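Glutaconate CoA-transferase subunit A (Acidaminococcus fermentans, PDB 1POI) catalyses the transfer of the CoA moiety from acetyl-CoA to (R)-2-hydroxyglutarate and related acids such as glutaconate, a step of glutamate degradation. Local coordinates at residues Y206-C211 against V234-L239; A175-Q180 against V198-A203; T74-V79 against P258-Y263; D28-A33 against G54-M59. One frame throughout, in Å; residues are numbered along the deposited sequence.

Interaction 1 (Y206-C211 against V234-L239); sequences YTIVTC and VDAVVL
This contact is the last parallel strand pair at one edge of the Rossmann-like CoA-transferase sheet. Strands 206-211 and 236-239 run the same way, 19° apart. A ladder of backbone bonds joins them. V209 N gives to A236 O at 2.8 Å, nearly along the C=O axis. V209 O then takes V238 N, and V238 O takes C211 N at 2.9 Å. T207 O is gripped twice, by A236 N and by D235 N, where the chain enters the strand. D235 closes this end. Its CG stands beside its own backbone N (chi1 -60°), so D235 OD2 reaches T207 N at 3.0 Å through its anti lone pair. An alanine here would remove the carboxylate that holds T207 N, and would probably loosen the start of the strand pair. V209 CG1 sits over the backbone, flanked by its own N and C. V209 CG1 packs 3.5 Å from V237 CG2, and these two valines lie side by side. V234 CG1 is 3.7 Å from V209 CG1. On the other face I208 CG2 meets A236 CB at 3.9 Å. Helix 6-13 covers that face, with Y13 on I208, A9 on A236 and L6 on V238. V188 of strand 188-189 packs on V209 and V234 from the opposite face. Strand 174-179 bonds along the far edge of 206-211.

Interaction 2 (A175-Q180 against V198-A203); sequences AIIHAQ and VDIAEA
I177 and I200 lie alongside one another, running opposite ways, one from a strand and the other from a helix. They pack the inside of a beta-alpha-beta crossover: strand 174-179, helix 197-203, then strand 206-211 parallel beside the first. The strand and helix axes approach to 7.9 Å at 143°, so the helix runs back across the strand. In I200 CG1 sits over the backbone, flanked by N and C (chi1 68°), and the chain is extended beyond it. This lays I200 CD1 alongside I177 CG2, at 3.8 Å. I177 holds its CG1 in the same way (chi1 73°). Its two branches therefore divide the work: CG2 lies against the arm of I200, while the CG1 branch runs on to A201. A175, two residues back on the strand, points its methyl the same way, and A175 CB comes 4.1 Å from I200 CG1. The contact is apolar and fully buried. I200 also packs on W109 of helix 102-114 and on A21 of strand 19-22. At the outer side of the helix D199 OD1 is paired with a basic side chain of another protein in the assembly. D199 O accepts both E202 N and A203 N within the helix turn. The second branch of I177 ends with I177 CD1 set 4.2 Å from A201 CB.

Interaction 3 (T74-V79 against P258-Y263); sequences TANSGV and PFLKVY
Among the side chains that meet here, Y263 OH is the best-held polar atom: one hydrogen bond grips it, with D58 OD2. N76 OD1 has one weak bond, to G55 N. N76 ND2 meets helix 257-266, 3.9 Å from Y263 CD2, with amide and ring planes almost perpendicular at 82°. N76 ND2 also lies 4.0 Å from L260 CD2. N76 is the centre of an inverse gamma turn in the loop between strand 73-74 and helix 84-92, with S77 N bonded weakly to A75 O. The turn carries the chain round to V79, which bears most of the contact with the helix. V79 crosses L260 at about a right angle. V79 CG1 is anti to the backbone N (chi1 -179°) and presses on the helix backbone, 3.0 Å from L260 O, which is tight. V79 CG2 touches the leucine side chain, 3.6 Å from L260 CD1. An alanine here would remove both methyls and would probably leave L260 poorly packed against the loop. The aliphatic part of K261 adds a lighter contact, K261 CG lying 4.3 Å from V79 CG1. L260 packs on P246, and the ring of Y263 meets F276 edge to face.

Interaction 4 (D28-A33 against G54-M59); sequences DRKPYA and GGDWDM
A buried salt bridge forms the first shell: K30 NZ bonds D56 OD2 at 2.8 Å. The nitrogen meets the oxygen from above the carboxylate plane, 31° out of it. The lysine is bent at chi2 and chi4 and folds over the acid. K30 CG also lies 3.2 Å from D56 OD2. K30 NZ has a second acceptor, G23 O. D56 OD1 turns back to the start of helix 55-62, taking G54 N at 2.8 Å and, weakly, W57 N. These bonds fix the rotation of the carboxylate, and the lysine with the helix end would probably favour its ionised form. Y32 OH lies beside this, 3.2 Å from G55 CA. A beta carbon on G55 would collide with Y32 OH, so the missing side chain makes room for the hydroxyl. M59 SD lies at the ring edge, 4.5 Å from Y32 CE1. Further out, P31 centres an inverse gamma turn, closed by Y32 N on K30 O, that leads into helix 32-40. S247 OG bonds K30 N. L22 of strand 19-22 packs on P31 and D56. V35 touches D56 and F36 touches M59, both from helix 32-40. Helix 270-282 covers M59.

How the interactions relate
Along the chain interaction 4 closes first. Interaction 3 then opens and spans interactions 2 and 1, which follow in series. Interactions 1 and 2 have centres about 9 Å apart and share the central parallel sheet, where strands 174-179 and 206-211 are neighbours. Interaction 4 lies about 14 Å from interaction 2, between centres, and touches it through R29 and P31. Interactions 3 and 4 have centres about 11 Å apart and meet on helix 55-62, where D58 and G55 serve both. Interactions 1 and 3 stand on opposite sides of the chain's centre, about 26 Å between centres. The series thus runs from one sheet edge through the core, so that helix 257-266, late in the chain, is packed against early parts of it.

Interaction 1 (Y206-C211 against V234-L239)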
# COMPACT_ATOMS: atom_id res chain seq x y z
N TYR A 206 29.85 16.72 1.31
CA TYR A 206 29.87 15.25 1.26
C TYR A 206 28.73 14.72 2.13
O TYR A 206 28.51 15.26 3.23
CB TYR A 206 31.19 14.71 1.80
CG TYR A 206 32.38 15.02 0.93
CD1 TYR A 206 32.58 14.34 -0.26
CD2 TYR A 206 33.26 16.06 1.27
CE1 TYR A 206 33.63 14.68 -1.10
CE2 TYR A 206 34.31 16.41 0.44
CZ TYR A 206 34.49 15.72 -0.75
OH TYR A 206 35.50 16.09 -1.62
N THR A 207 28.02 13.70 1.65
CA THR A 207 26.92 13.12 2.44
C THR A 207 27.02 11.62 2.60
O THR A 207 27.19 10.88 1.61
CB THR A 207 25.52 13.44 1.85
OG1 THR A 207 25.26 14.84 1.96
CG2 THR A 207 24.43 12.71 2.64
N ILE A 208 26.93 11.16 3.84
CA ILE A 208 26.97 9.72 4.12
C ILE A 208 25.60 9.29 4.65
O ILE A 208 25.05 9.91 5.60
CB ILE A 208 28.08 9.34 5.14
CG1 ILE A 208 29.44 9.85 4.66
CG2 ILE A 208 28.15 7.80 5.28
CD1 ILE A 208 30.46 10.01 5.74
N VAL A 209 25.05 8.26 4.03
CA VAL A 209 23.75 7.75 4.43
C VAL A 209 23.80 6.31 4.97
O VAL A 209 24.18 5.38 4.25
CB VAL A 209 22.72 7.86 3.24
CG1 VAL A 209 23.15 6.97 2.09
CG2 VAL A 209 21.30 7.46 3.69
N THR A 210 23.53 6.12 6.26
CA THR A 210 23.49 4.75 6.79
C THR A 210 22.01 4.35 6.65
O THR A 210 21.12 5.17 6.97
CB THR A 210 23.93 4.63 8.26
OG1 THR A 210 23.28 5.63 9.04
CG2 THR A 210 25.44 4.78 8.39
N CYS A 211 21.75 3.14 6.15
CA CYS A 211 20.39 2.70 5.96
C CYS A 211 20.10 1.26 6.45
O CYS A 211 20.97 0.40 6.46
CB CYS A 211 20.08 2.81 4.49
SG CYS A 211 20.98 1.63 3.55
N VAL A 234 24.05 12.27 -2.60
CA VAL A 234 24.58 11.24 -1.73
C VAL A 234 25.87 10.58 -2.23
O VAL A 234 25.92 10.06 -3.36
CB VAL A 234 23.47 10.17 -1.54
CG1 VAL A 234 24.01 8.91 -0.88
CG2 VAL A 234 22.31 10.76 -0.76
N ASP A 235 26.89 10.53 -1.37
CA ASP A 235 28.19 9.93 -1.72
C ASP A 235 28.46 8.52 -1.24
O ASP A 235 29.02 7.72 -1.99
CB ASP A 235 29.31 10.83 -1.24
CG ASP A 235 29.22 12.15 -1.85
OD1 ASP A 235 29.55 12.22 -3.06
OD2 ASP A 235 28.78 13.10 -1.16
N ALA A 236 28.15 8.25 0.03
CA ALA A 236 28.35 6.91 0.61
C ALA A 236 27.07 6.29 1.19
O ALA A 236 26.40 6.91 2.03
CB ALA A 236 29.42 6.96 1.71
N VAL A 237 26.72 5.11 0.70
CA VAL A 237 25.55 4.35 1.17
C VAL A 237 26.09 3.16 1.95
O VAL A 237 26.85 2.35 1.40
CB VAL A 237 24.66 3.80 0.01
CG1 VAL A 237 23.65 2.84 0.57
CG2 VAL A 237 23.92 4.92 -0.67
N VAL A 238 25.70 3.05 3.21
CA VAL A 238 26.15 1.95 4.07
C VAL A 238 25.00 1.16 4.71
O VAL A 238 24.13 1.73 5.38
CB VAL A 238 27.06 2.50 5.22
CG1 VAL A 238 27.66 1.36 6.00
CG2 VAL A 238 28.15 3.42 4.68
N LEU A 239 24.99 -0.16 4.53
CA LEU A 239 23.94 -1.00 5.13
C LEU A 239 24.21 -1.16 6.62
O LEU A 239 25.21 -1.74 7.00
CB LEU A 239 23.91 -2.38 4.45
CG LEU A 239 22.74 -3.32 4.78
CD1 LEU A 239 21.42 -2.57 4.75
CD2 LEU A 239 22.69 -4.49 3.80

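Interaction 2 (A175-Q180 against V198-A203)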
# COMPACT_ATOMS: atom_id res chain seq x y z
N ALA A 175 27.64 15.48 6.04
CA ALA A 175 26.32 15.31 6.63
C ALA A 175 26.15 13.81 6.80
O ALA A 175 26.46 13.03 5.87
CB ALA A 175 25.28 15.84 5.72
N ILE A 176 25.76 13.38 8.01
CA ILE A 176 25.55 11.95 8.27
C ILE A 176 24.12 11.76 8.76
O ILE A 176 23.72 12.39 9.75
CB ILE A 176 26.56 11.39 9.29
CG1 ILE A 176 27.99 11.56 8.75
CG2 ILE A 176 26.28 9.91 9.54
CD1 ILE A 176 29.08 11.55 9.78
N ILE A 177 23.35 10.98 8.00
CA ILE A 177 21.94 10.69 8.34
C ILE A 177 21.57 9.19 8.24
O ILE A 177 22.18 8.42 7.46
CB ILE A 177 20.95 11.53 7.45
CG1 ILE A 177 20.91 10.99 6.02
CG2 ILE A 177 21.31 13.01 7.45
CD1 ILE A 177 20.10 11.87 5.10
N HIS A 178 20.58 8.77 9.01
CA HIS A 178 20.16 7.37 8.99
C HIS A 178 18.75 7.21 8.39
O HIS A 178 17.81 7.83 8.85
CB HIS A 178 20.20 6.79 10.40
CG HIS A 178 19.96 5.31 10.43
ND1 HIS A 178 20.89 4.42 9.94
CD2 HIS A 178 18.86 4.59 10.71
CE1 HIS A 178 20.36 3.21 9.92
NE2 HIS A 178 19.13 3.29 10.38
N ALA A 179 18.60 6.35 7.40
CA ALA A 179 17.31 6.18 6.78
C ALA A 179 16.90 4.72 6.68
O ALA A 179 17.74 3.83 6.84
CB ALA A 179 17.35 6.80 5.41
N GLN A 180 15.62 4.46 6.39
CA GLN A 180 15.13 3.09 6.30
C GLN A 180 15.49 2.36 5.03
O GLN A 180 15.70 1.15 5.06
CB GLN A 180 13.63 3.01 6.54
CG GLN A 180 13.21 3.41 7.93
CD GLN A 180 13.09 4.90 8.05
OE1 GLN A 180 13.49 5.63 7.16
NE2 GLN A 180 12.48 5.36 9.12
N VAL A 198 17.06 16.18 5.27
CA VAL A 198 17.14 16.49 3.83
C VAL A 198 17.94 17.78 3.55
O VAL A 198 18.71 17.86 2.58
CB VAL A 198 15.73 16.52 3.21
CG1 VAL A 198 15.80 16.78 1.71
CG2 VAL A 198 15.03 15.19 3.43
N ASP A 199 17.79 18.76 4.43
CA ASP A 199 18.50 20.02 4.35
C ASP A 199 20.01 19.76 4.39
O ASP A 199 20.74 20.13 3.48
CB ASP A 199 18.15 20.92 5.54
CG ASP A 199 16.86 21.70 5.35
OD1 ASP A 199 16.29 21.77 4.23
OD2 ASP A 199 16.43 22.29 6.36
N ILE A 200 20.49 19.13 5.45
CA ILE A 200 21.92 18.85 5.60
C ILE A 200 22.52 17.91 4.54
O ILE A 200 23.74 17.86 4.39
CB ILE A 200 22.28 18.40 7.04
CG1 ILE A 200 21.69 17.02 7.38
CG2 ILE A 200 21.72 19.40 8.00
CD1 ILE A 200 22.10 16.46 8.74
N ALA A 201 21.68 17.16 3.81
CA ALA A 201 22.20 16.27 2.74
C ALA A 201 22.23 17.06 1.42
O ALA A 201 22.69 16.54 0.40
CB ALA A 201 21.31 15.04 2.56
N GLU A 202 21.60 18.23 1.41
CA GLU A 202 21.58 19.09 0.25
C GLU A 202 22.73 20.08 0.44
O GLU A 202 23.47 20.36 -0.51
CB GLU A 202 20.24 19.82 0.12
CG GLU A 202 20.22 20.80 -1.06
CD GLU A 202 18.82 21.16 -1.57
OE1 GLU A 202 17.95 21.57 -0.76
OE2 GLU A 202 18.58 21.05 -2.79
N ALA A 203 22.87 20.60 1.66
CA ALA A 203 23.90 21.55 2.01
C ALA A 203 25.30 20.97 2.01
O ALA A 203 26.15 21.41 1.24
CB ALA A 203 23.62 22.18 3.35

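Interaction 3 (T74-V79 against P258-Y263)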
# COMPACT_ATOMS: atom_id res chain seq x y z
N THR A 74 20.64 19.96 24.17
CA THR A 74 21.36 18.68 24.25
C THR A 74 20.89 17.80 25.41
O THR A 74 21.29 18.01 26.55
CB THR A 74 22.89 18.87 24.38
OG1 THR A 74 23.29 20.00 23.60
CG2 THR A 74 23.62 17.64 23.85
N ALA A 75 20.11 16.76 25.10
CA ALA A 75 19.57 15.86 26.11
C ALA A 75 19.04 14.60 25.49
O ALA A 75 18.45 14.65 24.42
CB ALA A 75 18.44 16.52 26.86
N ASN A 76 19.25 13.47 26.14
CA ASN A 76 18.71 12.22 25.63
C ASN A 76 17.28 12.27 26.20
O ASN A 76 16.93 11.55 27.14
CB ASN A 76 19.53 11.05 26.15
CG ASN A 76 20.20 10.26 25.03
OD1 ASN A 76 19.82 10.36 23.87
ND2 ASN A 76 21.22 9.50 25.38
N SER A 77 16.50 13.22 25.67
CA SER A 77 15.13 13.51 26.08
C SER A 77 14.34 12.34 26.65
O SER A 77 14.15 11.32 25.98
CB SER A 77 14.36 14.12 24.90
OG SER A 77 15.16 15.04 24.18
N GLY A 78 13.87 12.50 27.88
CA GLY A 78 13.12 11.46 28.55
C GLY A 78 13.99 10.71 29.53
O GLY A 78 13.65 10.60 30.70
N VAL A 79 15.13 10.20 29.05
CA VAL A 79 16.09 9.49 29.87
C VAL A 79 17.05 10.48 30.56
O VAL A 79 17.09 10.57 31.78
CB VAL A 79 16.83 8.47 29.04
CG1 VAL A 79 17.81 7.71 29.92
CG2 VAL A 79 15.83 7.52 28.39
N PRO A 258 16.12 0.56 28.31
CA PRO A 258 17.05 0.06 29.33
C PRO A 258 18.44 0.61 28.98
O PRO A 258 19.11 1.25 29.81
CB PRO A 258 16.98 -1.45 29.12
CG PRO A 258 15.56 -1.66 28.72
CD PRO A 258 15.31 -0.53 27.74
N PHE A 259 18.85 0.42 27.72
CA PHE A 259 20.13 0.90 27.23
C PHE A 259 20.32 2.40 27.50
O PHE A 259 21.30 2.80 28.11
CB PHE A 259 20.25 0.62 25.75
CG PHE A 259 21.62 0.78 25.21
CD1 PHE A 259 22.21 2.04 25.13
CD2 PHE A 259 22.34 -0.32 24.75
CE1 PHE A 259 23.49 2.20 24.60
CE2 PHE A 259 23.63 -0.18 24.22
CZ PHE A 259 24.20 1.08 24.15
N LEU A 260 19.36 3.23 27.09
CA LEU A 260 19.49 4.65 27.33
C LEU A 260 19.61 4.95 28.80
O LEU A 260 20.11 6.01 29.17
CB LEU A 260 18.31 5.44 26.77
CG LEU A 260 18.01 5.56 25.27
CD1 LEU A 260 16.76 6.38 25.13
CD2 LEU A 260 19.15 6.18 24.50
N LYS A 261 19.10 4.07 29.65
CA LYS A 261 19.18 4.30 31.10
C LYS A 261 20.58 3.99 31.61
O LYS A 261 21.08 4.65 32.52
CB LYS A 261 18.15 3.47 31.86
CG LYS A 261 16.71 3.92 31.66
CD LYS A 261 15.90 3.65 32.91
CE LYS A 261 14.40 3.58 32.61
NZ LYS A 261 14.01 2.32 31.89
N VAL A 262 21.21 2.98 31.01
CA VAL A 262 22.57 2.60 31.37
C VAL A 262 23.43 3.81 31.10
O VAL A 262 24.06 4.35 32.01
CB VAL A 262 23.08 1.45 30.49
CG1 VAL A 262 24.51 1.16 30.80
CG2 VAL A 262 22.23 0.22 30.70
N TYR A 263 23.37 4.28 29.85
CA TYR A 263 24.12 5.45 29.42
C TYR A 263 23.86 6.65 30.35
O TYR A 263 24.79 7.38 30.68
CB TYR A 263 23.80 5.80 27.96
CG TYR A 263 24.67 6.92 27.40
CD1 TYR A 263 25.92 6.65 26.85
CD2 TYR A 263 24.27 8.26 27.52
CE1 TYR A 263 26.76 7.68 26.45
CE2 TYR A 263 25.11 9.30 27.12
CZ TYR A 263 26.35 9.00 26.59
OH TYR A 263 27.17 10.02 26.19

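Interaction 4 (D28-A33 against G54-M59)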
# COMPACT_ATOMS: atom_id res chain seq x y z
N ASP A 28 15.23 10.04 18.49
CA ASP A 28 14.55 9.57 17.28
C ASP A 28 15.46 9.66 16.05
O ASP A 28 15.95 10.74 15.72
CB ASP A 28 13.23 10.36 17.07
CG ASP A 28 12.34 9.76 15.96
OD1 ASP A 28 12.77 8.85 15.20
OD2 ASP A 28 11.17 10.19 15.85
N ARG A 29 15.69 8.52 15.40
CA ARG A 29 16.51 8.43 14.19
C ARG A 29 17.90 9.12 14.15
O ARG A 29 18.19 9.85 13.21
CB ARG A 29 15.68 8.80 12.95
CG ARG A 29 15.85 7.80 11.77
CD ARG A 29 15.12 8.25 10.50
NE ARG A 29 15.51 9.62 10.15
CZ ARG A 29 14.71 10.67 10.30
NH1 ARG A 29 13.48 10.50 10.75
NH2 ARG A 29 15.17 11.90 10.19
N LYS A 30 18.74 8.86 15.15
CA LYS A 30 20.10 9.41 15.23
C LYS A 30 21.10 8.44 14.54
O LYS A 30 21.00 7.21 14.68
CB LYS A 30 20.49 9.56 16.69
CG LYS A 30 20.80 10.97 17.13
CD LYS A 30 19.56 11.77 17.30
CE LYS A 30 19.91 13.19 17.66
NZ LYS A 30 20.73 13.78 16.55
N PRO A 31 22.11 8.96 13.83
CA PRO A 31 23.03 8.01 13.20
C PRO A 31 24.10 7.44 14.16
O PRO A 31 25.29 7.81 14.09
CB PRO A 31 23.64 8.84 12.07
CG PRO A 31 23.72 10.21 12.73
CD PRO A 31 22.38 10.34 13.39
N TYR A 32 23.70 6.50 15.02
CA TYR A 32 24.61 5.89 16.00
C TYR A 32 25.72 4.98 15.46
O TYR A 32 26.87 5.15 15.85
CB TYR A 32 23.83 5.17 17.10
CG TYR A 32 23.41 6.10 18.21
CD1 TYR A 32 24.31 6.51 19.17
CD2 TYR A 32 22.12 6.61 18.27
CE1 TYR A 32 23.96 7.41 20.14
CE2 TYR A 32 21.77 7.52 19.24
CZ TYR A 32 22.70 7.91 20.17
OH TYR A 32 22.39 8.86 21.11
N ALA A 33 25.41 4.04 14.57
CA ALA A 33 26.47 3.16 14.06
C ALA A 33 27.66 3.99 13.60
O ALA A 33 28.79 3.75 14.01
CB ALA A 33 25.96 2.31 12.91
N GLY A 54 21.35 14.58 21.01
CA GLY A 54 21.19 13.58 22.04
C GLY A 54 22.49 12.94 22.50
O GLY A 54 23.51 13.60 22.63
N GLY A 55 22.46 11.63 22.67
CA GLY A 55 23.65 10.95 23.14
C GLY A 55 24.78 11.00 22.14
O GLY A 55 25.94 10.84 22.50
N ASP A 56 24.41 11.20 20.88
CA ASP A 56 25.38 11.28 19.79
C ASP A 56 26.42 12.41 20.03
O ASP A 56 27.60 12.12 20.21
CB ASP A 56 24.65 11.38 18.41
CG ASP A 56 23.60 12.55 18.32
OD1 ASP A 56 23.05 13.03 19.34
OD2 ASP A 56 23.32 12.99 17.18
N TRP A 57 25.99 13.65 20.16
CA TRP A 57 26.94 14.71 20.40
C TRP A 57 27.56 14.60 21.78
O TRP A 57 28.64 15.13 22.03
CB TRP A 57 26.32 16.09 20.20
CG TRP A 57 26.25 16.45 18.75
CD1 TRP A 57 25.19 16.26 17.91
CD2 TRP A 57 27.32 16.96 17.94
NE1 TRP A 57 25.53 16.61 16.62
CE2 TRP A 57 26.83 17.04 16.61
CE3 TRP A 57 28.64 17.35 18.20
CZ2 TRP A 57 27.63 17.50 15.54
CZ3 TRP A 57 29.43 17.80 17.15
CH2 TRP A 57 28.92 17.87 15.83
N ASP A 58 26.90 13.89 22.69
CA ASP A 58 27.45 13.73 24.02
C ASP A 58 28.66 12.85 23.94
O ASP A 58 29.70 13.14 24.52
CB ASP A 58 26.47 13.08 24.97
CG ASP A 58 26.79 13.39 26.41
OD1 ASP A 58 26.91 14.59 26.72
OD2 ASP A 58 26.91 12.45 27.23
N MET A 59 28.55 11.76 23.20
CA MET A 59 29.67 10.86 23.08
C MET A 59 30.88 11.55 22.45
O MET A 59 31.99 11.43 22.99
CB MET A 59 29.24 9.60 22.35
CG MET A 59 28.22 8.80 23.16
SD MET A 59 27.84 7.26 22.35
CE MET A 59 29.20 6.29 22.80